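Local coordinates for ferric vibriobactin ABC transporter, periplasmic ferric vibriobactin-binding protein (Vibrio cholerae, PDB 3R5T) that binds the iron-siderophore complex ferric vibriobactin in the periplasm and probably delivers it to an ABC transporter for iron uptake, at residues A42-S47 against R66-L71; T36-D41 against K61-R66. All coordinates share one frame; numbering follows the deposited sequence.

In the fold
Both contacts lie in one lobe of the binding protein, their centres about 8 Å apart, and their segments alternate along the chain: helix 31-39, strand 44-49, helix 60-65 and strand 69-73 follow one another. Contact 1 pairs the two strands at one margin of the five-stranded parallel sheet; contact 2 joins the ends of the two helices. Arg66 belongs to both. Packing ties them too, with Val44 CG1 3.8 Å from Leu38 CD2, and Val68 N lies 2.9 Å from Ala63 O, where the second helix turns into its strand. Bound vibriobactin is about 10 Å from the side chain of Ser47.

Contact 1 of 2, residues A42-S47 against R66-L71; sequences APVIAS and RQVKKL
Ser47 and Leu71 close a parallel strand pairing in which Leu71 N donates to Ser47 O over 2.8 Å. One step back, Ser47 N donates to Lys69 O at 2.9 Å, and Lys69 N donates to Ile45 O at 3.1 Å. The Leu71 side chain then folds back over the strand 44-47. Its CB and CG lie against Ser47 O, with CG beside the backbone N (chi1 -55°); CD1 goes on to Ala46 CB at 3.7 Å, and CD2 meets the same methyl at 4.0 Å. Val68 packs by its two branches: CG1 lies 3.8 Å from Ala46 CA, while CG2 touches Val44 O at 3.5 Å. Before the strands pair, a water donates to both Val44 O and Arg66 O, bridging the gap. The pairing belongs to a beta-alpha-beta unit whose connecting helix is 60-65. Strand 69-73 is outermost in the sheet, strand 26-28 bonds to the other side of 44-49, and helix 79-85 lies over Ala46 and supplies Glu85, the salt-bridge partner of Lys69.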
loop_
_atom_site.group_PDB
_atom_site.type_symbol
_atom_site.label_atom_id
_atom_site.label_comp_id
_atom_site.label_asym_id
_atom_site.label_seq_id
_atom_site.Cartn_x
_atom_site.Cartn_y
_atom_site.Cartn_z
ATOM N N ALA A 42 1.122 -2.890 16.486
ATOM C CA ALA A 42 0.077 -2.194 17.225
ATOM C C ALA A 42 -1.014 -3.198 17.605
ATOM O O ALA A 42 -1.249 -4.174 16.893
ATOM C CB ALA A 42 -0.515 -1.067 16.396
ATOM N N PRO A 43 -1.667 -2.960 18.740
ATOM C CA PRO A 43 -2.687 -3.893 19.234
ATOM C C PRO A 43 -4.002 -3.734 18.492
ATOM O O PRO A 43 -5.023 -3.314 19.051
ATOM C CB PRO A 43 -2.829 -3.503 20.702
ATOM C CG PRO A 43 -2.402 -2.050 20.749
ATOM C CD PRO A 43 -1.341 -1.907 19.721
ATOM N N VAL A 44 -3.960 -4.053 17.200
ATOM C CA VAL A 44 -5.163 -4.049 16.380
ATOM C C VAL A 44 -5.920 -5.345 16.638
ATOM O O VAL A 44 -5.380 -6.445 16.516
ATOM C CB VAL A 44 -4.876 -3.804 14.859
ATOM C CG1 VAL A 44 -3.826 -4.780 14.323
ATOM C CG2 VAL A 44 -6.187 -3.860 14.064
ATOM N N ILE A 45 -7.160 -5.199 17.054
ATOM C CA ILE A 45 -7.900 -6.361 17.529
ATOM C C ILE A 45 -9.024 -6.792 16.577
ATOM O O ILE A 45 -9.623 -7.850 16.755
ATOM C CB ILE A 45 -8.363 -6.187 19.014
ATOM C CG1 ILE A 45 -9.112 -4.869 19.203
ATOM C CG2 ILE A 45 -7.158 -6.224 19.941
ATOM C CD1 ILE A 45 -10.517 -4.852 18.637
ATOM N N ALA A 46 -9.250 -5.995 15.534
ATOM C CA ALA A 46 -10.306 -6.279 14.574
ATOM C C ALA A 46 -10.083 -5.395 13.365
ATOM O O ALA A 46 -9.558 -4.290 13.492
ATOM C CB ALA A 46 -11.692 -6.020 15.190
ATOM N N SER A 47 -10.440 -5.895 12.191
ATOM C CA SER A 47 -10.270 -5.129 10.964
ATOM C C SER A 47 -11.365 -5.439 9.966
ATOM O O SER A 47 -11.713 -6.605 9.756
ATOM C CB SER A 47 -8.911 -5.434 10.323
ATOM O OG SER A 47 -8.801 -4.812 9.055
ATOM N N ARG A 66 -2.606 -13.463 15.387
ATOM C CA ARG A 66 -2.792 -12.445 16.421
ATOM C C ARG A 66 -4.262 -12.246 16.807
ATOM O O ARG A 66 -4.601 -11.350 17.599
ATOM C CB ARG A 66 -2.156 -11.122 15.981
ATOM C CG ARG A 66 -0.648 -11.194 15.904
ATOM C CD ARG A 66 -0.036 -9.847 15.534
ATOM N NE ARG A 66 1.410 -9.960 15.373
ATOM C CZ ARG A 66 2.193 -9.005 14.885
ATOM N NH1 ARG A 66 1.686 -7.829 14.501
ATOM N NH2 ARG A 66 3.494 -9.232 14.771
ATOM N N GLN A 67 -5.129 -13.094 16.256
ATOM C CA GLN A 67 -6.545 -13.080 16.587
ATOM C C GLN A 67 -7.222 -11.770 16.216
ATOM O O GLN A 67 -8.124 -11.309 16.913
ATOM C CB GLN A 67 -6.755 -13.404 18.069
ATOM C CG GLN A 67 -6.302 -14.801 18.434
ATOM C CD GLN A 67 -6.301 -15.046 19.931
ATOM O OE1 GLN A 67 -7.246 -14.688 20.634
ATOM N NE2 GLN A 67 -5.228 -15.656 20.429
ATOM N N VAL A 68 -6.810 -11.192 15.093
ATOM C CA VAL A 68 -7.470 -9.995 14.585
ATOM C C VAL A 68 -8.800 -10.424 13.974
ATOM O O VAL A 68 -8.816 -11.123 12.965
ATOM C CB VAL A 68 -6.619 -9.289 13.507
ATOM C CG1 VAL A 68 -7.364 -8.078 12.929
ATOM C CG2 VAL A 68 -5.270 -8.878 14.072
ATOM N N LYS A 69 -9.911 -10.012 14.581
ATOM C CA LYS A 69 -11.227 -10.415 14.104
ATOM C C LYS A 69 -11.554 -9.775 12.763
ATOM O O LYS A 69 -11.371 -8.569 12.593
ATOM C CB LYS A 69 -12.284 -10.034 15.146
ATOM C CG LYS A 69 -13.687 -10.506 14.830
ATOM C CD LYS A 69 -14.580 -10.325 16.046
ATOM C CE LYS A 69 -13.958 -10.990 17.278
ATOM N NZ LYS A 69 -14.747 -10.820 18.544
ATOM N N LYS A 70 -12.015 -10.573 11.795
ATOM C CA LYS A 70 -12.418 -10.009 10.509
ATOM C C LYS A 70 -13.832 -9.457 10.613
ATOM O O LYS A 70 -14.777 -10.171 10.976
ATOM C CB LYS A 70 -12.323 -11.030 9.369
ATOM C CG LYS A 70 -12.564 -10.402 7.996
ATOM C CD LYS A 70 -11.928 -11.206 6.862
ATOM C CE LYS A 70 -12.420 -12.634 6.849
ATOM N NZ LYS A 70 -11.963 -13.384 5.641
ATOM N N LEU A 71 -13.963 -8.173 10.307
ATOM C CA LEU A 71 -15.248 -7.494 10.380
ATOM C C LEU A 71 -15.905 -7.456 9.003
ATOM O O LEU A 71 -15.811 -8.422 8.244
ATOM C CB LEU A 71 -15.055 -6.081 10.936
ATOM C CG LEU A 71 -14.338 -6.052 12.295
ATOM C CD1 LEU A 71 -13.995 -4.622 12.671
ATOM C CD2 LEU A 71 -15.172 -6.746 13.383
HETATM O O HOH W 1 -0.311 -6.434 16.027
HETATM O O HOH W 2 -5.404 -8.662 18.203
#

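Contact 2 of 2, residues T36-D41 against K61-R66; sequences TLLAID and KLAELR
Leu38 and Arg66 meet where helices 31-39 and 60-65 of the periplasmic binding protein fold come to their ends, next to the Schellman motif that terminates the first helix with Asp41 as its C-prime residue. The Arg66 chain runs extended from CG to NE and slides past Leu38 in the opposite direction; its guanidinium lies at the C-terminal end of helix 31-39. There NH1 donates to Leu38 O at 3.0 Å. The oxygen lies at the edge of the guanidinium, near its plane, and the donor sits on a lone pair in the carbonyl plane, with a C=O...N angle of 120°. Leu38 O also accepts from Asp41 N in the helix-ending turn. A water donates to this oxygen and accepts from Arg66 NH2. Asp41 adds a salt bridge, OD1 to NH2 at 2.9 Å, but its hydrogen bond is weak, with an angle of 119° at the proton and the carboxylate plane turned 64° from the guanidinium.

Beside the polar end, apolar side chains meet. Leu62 CD2 sits over the centre of one guanidinium face, 3.8 Å above its plane, and lies 4.3 Å from Leu38 CB. Leu38 CD1 meets Ala63 CB at 4.1 Å, while CD2 lies 4.0 Å from Arg66 CD. Phe273 of helix 272-286 packs on both Leu38 and Leu62.

Arg66 thus links the two helices chiefly through a main-chain carbonyl. Its positive charge lies at the C-terminal end of helix 31-39, where it would be expected to interact favourably with the helix dipole, and Asp41 probably balances it further. The in-plane bond to Leu38 O, the water and the Leu62 methyl together limit how the guanidinium can turn.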
loop_
_atom_site.group_PDB
_atom_site.type_symbol
_atom_site.label_atom_id
_atom_site.label_comp_id
_atom_site.label_asym_id
_atom_site.label_seq_id
_atom_site.Cartn_x
_atom_site.Cartn_y
_atom_site.Cartn_z
ATOM N N THR A 36 -0.177 -2.012 8.036
ATOM C CA THR A 36 0.808 -1.169 8.691
ATOM C C THR A 36 0.657 -1.197 10.209
ATOM O O THR A 36 1.659 -1.156 10.939
ATOM C CB THR A 36 0.806 0.241 8.070
ATOM O OG1 THR A 36 1.236 0.120 6.704
ATOM C CG2 THR A 36 1.776 1.173 8.809
ATOM N N LEU A 37 -0.580 -1.310 10.688
ATOM C CA LEU A 37 -0.787 -1.537 12.117
ATOM C C LEU A 37 -0.066 -2.824 12.546
ATOM O O LEU A 37 0.637 -2.850 13.567
ATOM C CB LEU A 37 -2.277 -1.589 12.476
ATOM C CG LEU A 37 -2.992 -0.236 12.391
ATOM C CD1 LEU A 37 -4.486 -0.435 12.339
ATOM C CD2 LEU A 37 -2.637 0.659 13.556
ATOM N N LEU A 38 -0.225 -3.892 11.771
ATOM C CA LEU A 38 0.500 -5.130 12.081
ATOM C C LEU A 38 2.029 -4.965 12.006
ATOM O O LEU A 38 2.772 -5.546 12.810
ATOM C CB LEU A 38 0.025 -6.254 11.150
ATOM C CG LEU A 38 -1.428 -6.694 11.373
ATOM C CD1 LEU A 38 -1.940 -7.540 10.223
ATOM C CD2 LEU A 38 -1.575 -7.430 12.698
ATOM N N ALA A 39 2.480 -4.166 11.043
ATOM C CA ALA A 39 3.901 -3.942 10.815
ATOM C C ALA A 39 4.595 -3.371 12.051
ATOM O O ALA A 39 5.722 -3.745 12.354
ATOM C CB ALA A 39 4.089 -2.997 9.620
ATOM N N ILE A 40 3.916 -2.472 12.758
ATOM C CA ILE A 40 4.489 -1.847 13.952
ATOM C C ILE A 40 4.049 -2.509 15.248
ATOM O O ILE A 40 4.266 -1.957 16.333
ATOM C CB ILE A 40 4.214 -0.329 14.012
ATOM C CG1 ILE A 40 2.714 -0.045 14.168
ATOM C CG2 ILE A 40 4.761 0.354 12.746
ATOM C CD1 ILE A 40 2.403 1.442 14.461
ATOM N N ASP A 41 3.456 -3.695 15.128
ATOM C CA ASP A 41 2.975 -4.453 16.286
ATOM C C ASP A 41 1.968 -3.684 17.130
ATOM O O ASP A 41 1.952 -3.807 18.353
ATOM C CB ASP A 41 4.144 -4.900 17.163
ATOM C CG ASP A 41 5.040 -5.895 16.476
ATOM O OD1 ASP A 41 4.534 -6.699 15.667
ATOM O OD2 ASP A 41 6.260 -5.867 16.737
ATOM N N LYS A 61 -2.222 -14.495 7.415
ATOM C CA LYS A 61 -1.880 -15.517 8.400
ATOM C C LYS A 61 -1.406 -14.898 9.717
ATOM O O LYS A 61 -1.721 -15.422 10.791
ATOM C CB LYS A 61 -0.818 -16.475 7.854
ATOM C CG LYS A 61 -1.313 -17.288 6.669
ATOM C CD LYS A 61 -0.301 -18.350 6.251
ATOM C CE LYS A 61 0.984 -17.726 5.734
ATOM N NZ LYS A 61 0.770 -16.903 4.503
ATOM N N LEU A 62 -0.666 -13.793 9.637
ATOM C CA LEU A 62 -0.264 -13.063 10.827
ATOM C C LEU A 62 -1.478 -12.485 11.571
ATOM O O LEU A 62 -1.555 -12.558 12.796
ATOM C CB LEU A 62 0.741 -11.957 10.468
ATOM C CG LEU A 62 1.291 -11.153 11.648
ATOM C CD1 LEU A 62 2.073 -12.056 12.585
ATOM C CD2 LEU A 62 2.162 -10.011 11.158
ATOM N N ALA A 63 -2.432 -11.921 10.829
ATOM C CA ALA A 63 -3.644 -11.401 11.443
ATOM C C ALA A 63 -4.392 -12.523 12.182
ATOM O O ALA A 63 -4.833 -12.348 13.321
ATOM C CB ALA A 63 -4.544 -10.759 10.400
ATOM N N GLU A 64 -4.518 -13.679 11.536
ATOM C CA GLU A 64 -5.171 -14.826 12.166
ATOM C C GLU A 64 -4.422 -15.286 13.418
ATOM O O GLU A 64 -5.034 -15.567 14.455
ATOM C CB GLU A 64 -5.316 -15.974 11.160
ATOM C CG GLU A 64 -6.246 -15.641 9.991
ATOM C CD GLU A 64 -6.340 -16.752 8.956
ATOM O OE1 GLU A 64 -6.913 -16.503 7.866
ATOM O OE2 GLU A 64 -5.851 -17.869 9.236
ATOM N N LEU A 65 -3.099 -15.337 13.335
ATOM C CA LEU A 65 -2.285 -15.712 14.491
ATOM C C LEU A 65 -2.500 -14.757 15.678
ATOM O O LEU A 65 -2.586 -15.188 16.831
ATOM C CB LEU A 65 -0.809 -15.744 14.098
ATOM C CG LEU A 65 0.170 -16.295 15.133
ATOM C CD1 LEU A 65 -0.242 -17.708 15.532
ATOM C CD2 LEU A 65 1.597 -16.277 14.590
ATOM N N ARG A 66 -2.606 -13.463 15.387
ATOM C CA ARG A 66 -2.792 -12.445 16.421
ATOM C C ARG A 66 -4.262 -12.246 16.807
ATOM O O ARG A 66 -4.601 -11.350 17.599
ATOM C CB ARG A 66 -2.156 -11.122 15.981
ATOM C CG ARG A 66 -0.648 -11.194 15.904
ATOM C CD ARG A 66 -0.036 -9.847 15.534
ATOM N NE ARG A 66 1.410 -9.960 15.373
ATOM C CZ ARG A 66 2.193 -9.005 14.885
ATOM N NH1 ARG A 66 1.686 -7.829 14.501
ATOM N NH2 ARG A 66 3.494 -9.232 14.771
HETATM O O HOH W 3 5.042 -7.255 13.214
#